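Local coordinates for protein aminotransferase (Psychrobacter arcticus 273-4, PDB 3IF2) that probably transfers amino groups between amino acids and keto acids, perhaps as a valine–pyruvate transaminase, using pyridoxal 5'-phosphate as cofactor, at residues K373-S378 with R438-N443; K389-V394 with K431-V436. One frame throughout, in Å; residues are numbered along the deposited sequence.

Contact 1: K373-S378 with R438-N443; sequences KDLPIS and RELYDN
Leu-440 and Tyr-441, near the C-terminal end of helix 423-441, rest on the loop that leads from strand 367-372 into helix 379-388, at the surface of the C-terminal part of this fold-type I aminotransferase. Leu-440 comes first, its CB pointing at the loop. Its CD2 meets Ile-377 CD1 at 3.4 Å, the two side chains crossing at about a right angle. Ile-377 CG1, set between the backbone N and the carbonyl carbon (chi1 66°), is thereby placed 3.8 Å from Leu-440 CD2. Two residues earlier in the loop, Leu-375 CD1 lies 4.0 Å from the same Leu-440 CD2, while Pro-376 CG lies 3.6 Å from the backbone oxygen Leu-440 O. Tyr-441 follows, ahead of Asp-442, whose OD1 is hydrogen-bonded to the Tyr-355 hydroxyl. The Tyr-441 ring crosses Leu-375 at about a right angle, CE2 being 4.0 Å from Leu-375 CD1. The phenol reaches on to the start of the loop; a phenylalanine here would probably leave the Lys-373 carbonyl without its hydroxyl donor and the aromatic ring less firmly fixed. Tyr-441 OH donates to Lys-373 O at 2.5 Å, and the hydroxyl oxygen stands above the carbonyl plane, 47° out of it.

Contact 2: K389-V394 with K431-V436; sequences KGTLIV and KVIGEV
Thr-391 and Val-432 slide past each other in opposite directions where the short strand 391-392 packs against helix 423-441, in the C-terminal part of the fold-type I aminotransferase. A Schellman motif with Gly-390 as its C-prime residue ends helix 379-388 just before the strand. The Thr-391 hydroxyl is anti to the carbonyl carbon (chi1 -60°), and OG1 stands 3.8 Å from Val-432 CB, beside an aliphatic group; the hydroxyl's hydrogen bond is to Asn-35 ND2, on the neighbouring parallel strand 35-36. On one flank Lys-389 and Val-436 cross obliquely: with CG anti to the carbonyl carbon and the chain extended at the next torsion (chi2 -176°), the lysine lays its aliphatic part against the helix, CD 3.9 Å from Val-436 CG2 and CB 4.2 Å from Val-432 CG1. Deeper in, Ile-393 and Ile-433 also meet at a slant. Both are buried, with Tyr-383 and Leu-386 of helix 379-388 and Ile-415 of strand 414-418 around Ile-393. The isoleucines meet through methyl groups, Ile-393 CG2 lying 4.0 Å from Ile-433 CD1.

In the fold
Following the chain from the N terminus, strand 367-372 runs out into 373-378, the first half of contact 1; helix 379-388 then leads to 389-394, the first half of contact 2. The chain next passes through strands 394-395 and 414-418 and enters helix 423-441, which supplies both second halves. Its 431-436 part closes contact 2 first, and 438-443 closes contact 1 afterwards, so the shorter loop sits wholly within the longer one. With centres about 14 Å apart, the two contacts tie helix 423-441 to the chain just before and just after helix 379-388. Contact 2 also reaches strand 35-36 through its short parallel sheet, whereas contact 1 lies farther out, away from the cofactor site.

Contact 1: K373-S378 with R438-N443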
ATOM      1  N   LYS A 373      -2.533  39.366  -6.873  1.00 36.78           N
ATOM      2  CA  LYS A 373      -1.379  40.291  -6.749  1.00 38.10           C
ATOM      3  C   LYS A 373      -1.601  41.303  -5.601  1.00 38.06           C
ATOM      4  O   LYS A 373      -2.657  41.921  -5.540  1.00 37.73           O
ATOM      5  CB  LYS A 373      -1.087  41.077  -8.051  1.00 38.75           C
ATOM      6  CG  LYS A 373      -0.435  40.336  -9.263  1.00 39.32           C
ATOM      7  CD  LYS A 373      -0.263  41.374 -10.425  1.00 40.02           C
ATOM      8  CE  LYS A 373       0.288  40.829 -11.769  1.00 40.45           C
ATOM      9  NZ  LYS A 373       1.766  40.649 -11.882  1.00 40.42           N
ATOM     10  N   ASP A 374      -0.623  41.425  -4.695  1.00 38.65           N
ATOM     11  CA  ASP A 374      -0.645  42.381  -3.549  1.00 39.09           C
ATOM     12  C   ASP A 374      -1.845  42.241  -2.604  1.00 38.31           C
ATOM     13  O   ASP A 374      -2.426  43.237  -2.177  1.00 37.25           O
ATOM     14  CB  ASP A 374      -0.557  43.840  -4.047  1.00 40.22           C
ATOM     15  CG  ASP A 374       0.582  44.070  -5.019  1.00 41.36           C
ATOM     16  OD1 ASP A 374       1.618  43.370  -4.939  1.00 42.44           O
ATOM     17  OD2 ASP A 374       0.434  44.970  -5.870  1.00 42.41           O
ATOM     18  N   LEU A 375      -2.194  40.999  -2.270  1.00 38.42           N
ATOM     19  CA  LEU A 375      -3.330  40.730  -1.383  1.00 38.42           C
ATOM     20  C   LEU A 375      -2.936  41.222   0.021  1.00 38.77           C
ATOM     21  O   LEU A 375      -1.831  40.898   0.482  1.00 38.83           O
ATOM     22  CB  LEU A 375      -3.695  39.238  -1.389  1.00 38.04           C
ATOM     23  CG  LEU A 375      -4.954  38.758  -0.641  1.00 37.84           C
ATOM     24  CD1 LEU A 375      -6.209  39.471  -1.102  1.00 37.47           C
ATOM     25  CD2 LEU A 375      -5.127  37.230  -0.776  1.00 36.72           C
ATOM     26  N   PRO A 376      -3.800  42.039   0.687  1.00 39.09           N
ATOM     27  CA  PRO A 376      -3.428  42.561   2.030  1.00 38.83           C
ATOM     28  C   PRO A 376      -3.232  41.509   3.136  1.00 38.63           C
ATOM     29  O   PRO A 376      -2.596  41.815   4.141  1.00 39.08           O
ATOM     30  CB  PRO A 376      -4.577  43.514   2.387  1.00 38.95           C
ATOM     31  CG  PRO A 376      -5.351  43.695   1.149  1.00 39.07           C
ATOM     32  CD  PRO A 376      -5.150  42.494   0.305  1.00 38.85           C
ATOM     33  N   ILE A 377      -3.798  40.312   2.957  1.00 37.64           N
ATOM     34  CA  ILE A 377      -3.610  39.193   3.881  1.00 36.72           C
ATOM     35  C   ILE A 377      -2.874  38.085   3.123  1.00 35.92           C
ATOM     36  O   ILE A 377      -2.721  38.165   1.902  1.00 35.64           O
ATOM     37  CB  ILE A 377      -4.976  38.715   4.501  1.00 36.48           C
ATOM     38  CG1 ILE A 377      -5.940  38.104   3.455  1.00 35.88           C
ATOM     39  CG2 ILE A 377      -5.649  39.887   5.251  1.00 34.97           C
ATOM     40  CD1 ILE A 377      -7.252  37.592   4.048  1.00 35.36           C
ATOM     41  N   SER A 378      -2.372  37.094   3.852  1.00 34.72           N
ATOM     42  CA  SER A 378      -1.732  35.928   3.221  1.00 34.73           C
ATOM     43  C   SER A 378      -2.851  34.978   2.790  1.00 34.90           C
ATOM     44  O   SER A 378      -3.942  34.997   3.384  1.00 35.59           O
ATOM     45  CB  SER A 378      -0.769  35.200   4.175  1.00 33.57           C
ATOM     46  OG  SER A 378      -1.450  34.532   5.216  1.00 32.70           O
ATOM     47  N   ARG A 438     -12.807  40.988  -2.862  1.00 38.99           N
ATOM     48  CA  ARG A 438     -13.107  42.371  -3.252  1.00 39.42           C
ATOM     49  C   ARG A 438     -13.108  43.280  -2.026  1.00 40.34           C
ATOM     50  O   ARG A 438     -12.514  44.352  -2.061  1.00 40.91           O
ATOM     51  CB  ARG A 438     -14.446  42.491  -3.982  1.00 39.51           C
ATOM     52  CG  ARG A 438     -14.448  42.014  -5.444  1.00 39.23           C
ATOM     53  CD  ARG A 438     -15.685  42.570  -6.200  1.00 38.89           C
ATOM     54  NE  ARG A 438     -16.939  42.327  -5.483  1.00 38.60           N
ATOM     55  CZ  ARG A 438     -17.657  41.197  -5.494  1.00 38.05           C
ATOM     56  NH1 ARG A 438     -17.284  40.123  -6.202  1.00 37.77           N
ATOM     57  NH2 ARG A 438     -18.773  41.141  -4.760  1.00 37.94           N
ATOM     58  N   GLU A 439     -13.748  42.820  -0.948  1.00 41.11           N
ATOM     59  CA  GLU A 439     -13.841  43.555   0.330  1.00 41.73           C
ATOM     60  C   GLU A 439     -12.434  43.860   0.893  1.00 42.39           C
ATOM     61  O   GLU A 439     -12.212  44.958   1.422  1.00 43.14           O
ATOM     62  CB  GLU A 439     -14.729  42.760   1.320  1.00 41.94           C
ATOM     63  CG  GLU A 439     -15.189  43.463   2.595  1.00 42.17           C
ATOM     64  CD  GLU A 439     -14.126  43.597   3.678  1.00 43.00           C
ATOM     65  OE1 GLU A 439     -13.162  42.795   3.730  1.00 44.13           O
ATOM     66  OE2 GLU A 439     -14.264  44.512   4.511  1.00 43.43           O
ATOM     67  N   LEU A 440     -11.510  42.896   0.770  1.00 42.32           N
ATOM     68  CA  LEU A 440     -10.103  43.054   1.194  1.00 42.49           C
ATOM     69  C   LEU A 440      -9.376  44.110   0.360  1.00 42.17           C
ATOM     70  O   LEU A 440      -8.722  44.995   0.930  1.00 43.15           O
ATOM     71  CB  LEU A 440      -9.319  41.721   1.143  1.00 43.09           C
ATOM     72  CG  LEU A 440      -9.426  40.689   2.288  1.00 43.73           C
ATOM     73  CD1 LEU A 440     -10.779  40.694   3.042  1.00 44.10           C
ATOM     74  CD2 LEU A 440      -9.072  39.271   1.750  1.00 43.68           C
ATOM     75  N   TYR A 441      -9.475  44.017  -0.965  1.00 41.00           N
ATOM     76  CA  TYR A 441      -8.841  45.012  -1.857  1.00 40.64           C
ATOM     77  C   TYR A 441      -9.418  46.429  -1.711  1.00 41.11           C
ATOM     78  O   TYR A 441      -8.687  47.410  -1.849  1.00 40.77           O
ATOM     79  CB  TYR A 441      -8.903  44.602  -3.334  1.00 40.09           C
ATOM     80  CG  TYR A 441      -7.848  43.608  -3.786  1.00 39.54           C
ATOM     81  CD1 TYR A 441      -6.525  44.017  -3.988  1.00 39.18           C
ATOM     82  CD2 TYR A 441      -8.175  42.273  -4.072  1.00 39.40           C
ATOM     83  CE1 TYR A 441      -5.543  43.118  -4.431  1.00 39.15           C
ATOM     84  CE2 TYR A 441      -7.197  41.365  -4.522  1.00 39.11           C
ATOM     85  CZ  TYR A 441      -5.890  41.801  -4.698  1.00 38.75           C
ATOM     86  OH  TYR A 441      -4.946  40.938  -5.140  1.00 38.30           O
ATOM     87  N   ASP A 442     -10.715  46.525  -1.425  1.00 42.11           N
ATOM     88  CA  ASP A 442     -11.402  47.823  -1.276  1.00 42.39           C
ATOM     89  C   ASP A 442     -11.015  48.645  -0.040  1.00 42.74           C
ATOM     90  O   ASP A 442     -11.369  49.806   0.006  1.00 42.24           O
ATOM     91  CB  ASP A 442     -12.938  47.639  -1.342  1.00 42.27           C
ATOM     92  CG  ASP A 442     -13.450  47.251  -2.749  1.00 42.52           C
ATOM     93  OD1 ASP A 442     -12.726  47.449  -3.760  1.00 42.24           O
ATOM     94  OD2 ASP A 442     -14.607  46.755  -2.840  1.00 42.50           O
ATOM     95  N   ASN A 443     -10.314  48.056   0.940  1.00 44.34           N
ATOM     96  CA  ASN A 443      -9.859  48.755   2.173  1.00 45.58           C
ATOM     97  C   ASN A 443      -8.318  48.655   2.326  1.00 46.37           C
ATOM     98  O   ASN A 443      -7.806  47.599   2.693  1.00 46.80           O
ATOM     99  CB  ASN A 443     -10.559  48.157   3.415  1.00 45.72           C
ATOM    100  CG  ASN A 443     -12.037  47.824   3.169  1.00 46.12           C
ATOM    101  OD1 ASN A 443     -12.768  48.570   2.510  1.00 45.97           O
ATOM    102  ND2 ASN A 443     -12.476  46.690   3.703  1.00 46.12           N
TER

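Contact 2: K389-V394 with K431-V436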
ATOM      1  N   LYS A 389     -16.668  30.836   6.550  1.00 42.70           N
ATOM      2  CA  LYS A 389     -17.867  31.153   5.729  1.00 42.22           C
ATOM      3  C   LYS A 389     -18.301  29.962   4.822  1.00 42.02           C
ATOM      4  O   LYS A 389     -18.981  30.150   3.795  1.00 42.66           O
ATOM      5  CB  LYS A 389     -17.646  32.441   4.905  1.00 42.08           C
ATOM      6  CG  LYS A 389     -17.268  33.660   5.763  1.00 42.24           C
ATOM      7  CD  LYS A 389     -17.134  34.972   4.964  1.00 42.30           C
ATOM      8  CE  LYS A 389     -18.463  35.730   4.867  1.00 42.57           C
ATOM      9  NZ  LYS A 389     -18.910  36.346   6.162  1.00 41.97           N
ATOM     10  N   GLY A 390     -17.901  28.744   5.199  1.00 41.06           N
ATOM     11  CA  GLY A 390     -18.289  27.527   4.500  1.00 40.59           C
ATOM     12  C   GLY A 390     -17.625  27.113   3.194  1.00 40.30           C
ATOM     13  O   GLY A 390     -17.977  26.050   2.679  1.00 40.89           O
ATOM     14  N   THR A 391     -16.693  27.909   2.653  1.00 39.29           N
ATOM     15  CA  THR A 391     -15.996  27.587   1.382  1.00 38.67           C
ATOM     16  C   THR A 391     -14.527  27.148   1.622  1.00 39.05           C
ATOM     17  O   THR A 391     -13.746  27.871   2.256  1.00 38.73           O
ATOM     18  CB  THR A 391     -16.081  28.768   0.394  1.00 38.04           C
ATOM     19  OG1 THR A 391     -17.455  29.036   0.114  1.00 38.25           O
ATOM     20  CG2 THR A 391     -15.383  28.457  -0.925  1.00 37.58           C
ATOM     21  N   LEU A 392     -14.158  25.971   1.102  1.00 38.68           N
ATOM     22  CA  LEU A 392     -12.824  25.407   1.301  1.00 38.95           C
ATOM     23  C   LEU A 392     -12.011  25.363   0.023  1.00 38.34           C
ATOM     24  O   LEU A 392     -12.447  24.777  -0.945  1.00 39.92           O
ATOM     25  CB  LEU A 392     -12.907  24.011   1.924  1.00 39.70           C
ATOM     26  CG  LEU A 392     -13.075  23.986   3.457  1.00 40.70           C
ATOM     27  CD1 LEU A 392     -14.395  24.593   3.923  1.00 41.00           C
ATOM     28  CD2 LEU A 392     -12.946  22.554   3.979  1.00 41.49           C
ATOM     29  N   ILE A 393     -10.841  26.000   0.043  1.00 36.92           N
ATOM     30  CA  ILE A 393      -9.863  25.980  -1.045  1.00 35.75           C
ATOM     31  C   ILE A 393      -8.536  25.545  -0.403  1.00 34.72           C
ATOM     32  O   ILE A 393      -8.523  25.224   0.772  1.00 34.87           O
ATOM     33  CB  ILE A 393      -9.824  27.351  -1.803  1.00 36.01           C
ATOM     34  CG1 ILE A 393      -9.511  28.557  -0.895  1.00 35.70           C
ATOM     35  CG2 ILE A 393     -11.184  27.610  -2.456  1.00 35.74           C
ATOM     36  CD1 ILE A 393      -8.104  28.638  -0.353  1.00 35.60           C
ATOM     37  N   VAL A 394      -7.440  25.492  -1.155  1.00 34.56           N
ATOM     38  CA  VAL A 394      -6.120  25.155  -0.588  1.00 34.14           C
ATOM     39  C   VAL A 394      -5.164  26.365  -0.763  1.00 34.12           C
ATOM     40  O   VAL A 394      -5.029  26.882  -1.881  1.00 33.07           O
ATOM     41  CB  VAL A 394      -5.523  23.883  -1.209  1.00 34.34           C
ATOM     42  CG1 VAL A 394      -4.302  23.423  -0.409  1.00 34.37           C
ATOM     43  CG2 VAL A 394      -6.557  22.754  -1.214  1.00 34.96           C
ATOM     44  N   LYS A 431     -18.665  32.900  -5.735  1.00 38.44           N
ATOM     45  CA  LYS A 431     -19.422  34.072  -5.233  1.00 38.23           C
ATOM     46  C   LYS A 431     -18.824  34.567  -3.896  1.00 37.23           C
ATOM     47  O   LYS A 431     -18.556  35.757  -3.756  1.00 36.18           O
ATOM     48  CB  LYS A 431     -20.930  33.759  -5.071  1.00 38.65           C
ATOM     49  CG  LYS A 431     -21.851  34.956  -4.707  1.00 39.15           C
ATOM     50  CD  LYS A 431     -23.293  34.466  -4.463  1.00 39.90           C
ATOM     51  CE  LYS A 431     -24.280  35.585  -4.155  1.00 40.33           C
ATOM     52  NZ  LYS A 431     -23.892  36.373  -2.944  1.00 40.97           N
ATOM     53  N   VAL A 432     -18.585  33.634  -2.963  1.00 36.57           N
ATOM     54  CA  VAL A 432     -18.008  33.935  -1.633  1.00 35.96           C
ATOM     55  C   VAL A 432     -16.547  34.380  -1.769  1.00 34.92           C
ATOM     56  O   VAL A 432     -16.151  35.355  -1.131  1.00 34.89           O
ATOM     57  CB  VAL A 432     -18.125  32.728  -0.633  1.00 36.31           C
ATOM     58  CG1 VAL A 432     -17.538  33.084   0.742  1.00 35.43           C
ATOM     59  CG2 VAL A 432     -19.582  32.300  -0.476  1.00 36.41           C
ATOM     60  N   ILE A 433     -15.765  33.675  -2.589  1.00 34.35           N
ATOM     61  CA  ILE A 433     -14.373  34.067  -2.898  1.00 34.74           C
ATOM     62  C   ILE A 433     -14.328  35.495  -3.443  1.00 36.00           C
ATOM     63  O   ILE A 433     -13.473  36.279  -3.042  1.00 37.06           O
ATOM     64  CB  ILE A 433     -13.689  33.115  -3.912  1.00 34.32           C
ATOM     65  CG1 ILE A 433     -13.403  31.747  -3.265  1.00 33.47           C
ATOM     66  CG2 ILE A 433     -12.363  33.706  -4.432  1.00 33.98           C
ATOM     67  CD1 ILE A 433     -13.036  30.648  -4.249  1.00 32.82           C
ATOM     68  N   GLY A 434     -15.271  35.840  -4.317  1.00 36.38           N
ATOM     69  CA  GLY A 434     -15.341  37.175  -4.876  1.00 37.18           C
ATOM     70  C   GLY A 434     -15.650  38.246  -3.843  1.00 38.30           C
ATOM     71  O   GLY A 434     -14.977  39.280  -3.802  1.00 39.25           O
ATOM     72  N   GLU A 435     -16.657  37.996  -3.005  1.00 38.75           N
ATOM     73  CA  GLU A 435     -17.077  38.956  -1.978  1.00 38.89           C
ATOM     74  C   GLU A 435     -15.953  39.219  -0.982  1.00 38.44           C
ATOM     75  O   GLU A 435     -15.567  40.373  -0.792  1.00 38.17           O
ATOM     76  CB  GLU A 435     -18.370  38.504  -1.274  1.00 40.05           C
ATOM     77  CG  GLU A 435     -19.627  38.687  -2.160  1.00 41.40           C
ATOM     78  CD  GLU A 435     -20.871  37.959  -1.649  1.00 42.38           C
ATOM     79  OE1 GLU A 435     -20.746  36.817  -1.142  1.00 42.88           O
ATOM     80  OE2 GLU A 435     -21.987  38.514  -1.795  1.00 43.11           O
ATOM     81  N   VAL A 436     -15.388  38.146  -0.425  1.00 37.82           N
ATOM     82  CA  VAL A 436     -14.306  38.262   0.567  1.00 37.18           C
ATOM     83  C   VAL A 436     -13.076  39.012   0.015  1.00 36.87           C
ATOM     84  O   VAL A 436     -12.596  39.956   0.669  1.00 36.33           O
ATOM     85  CB  VAL A 436     -13.921  36.882   1.169  1.00 36.52           C
ATOM     86  CG1 VAL A 436     -12.679  36.983   2.059  1.00 36.02           C
ATOM     87  CG2 VAL A 436     -15.105  36.305   1.953  1.00 35.73           C
TER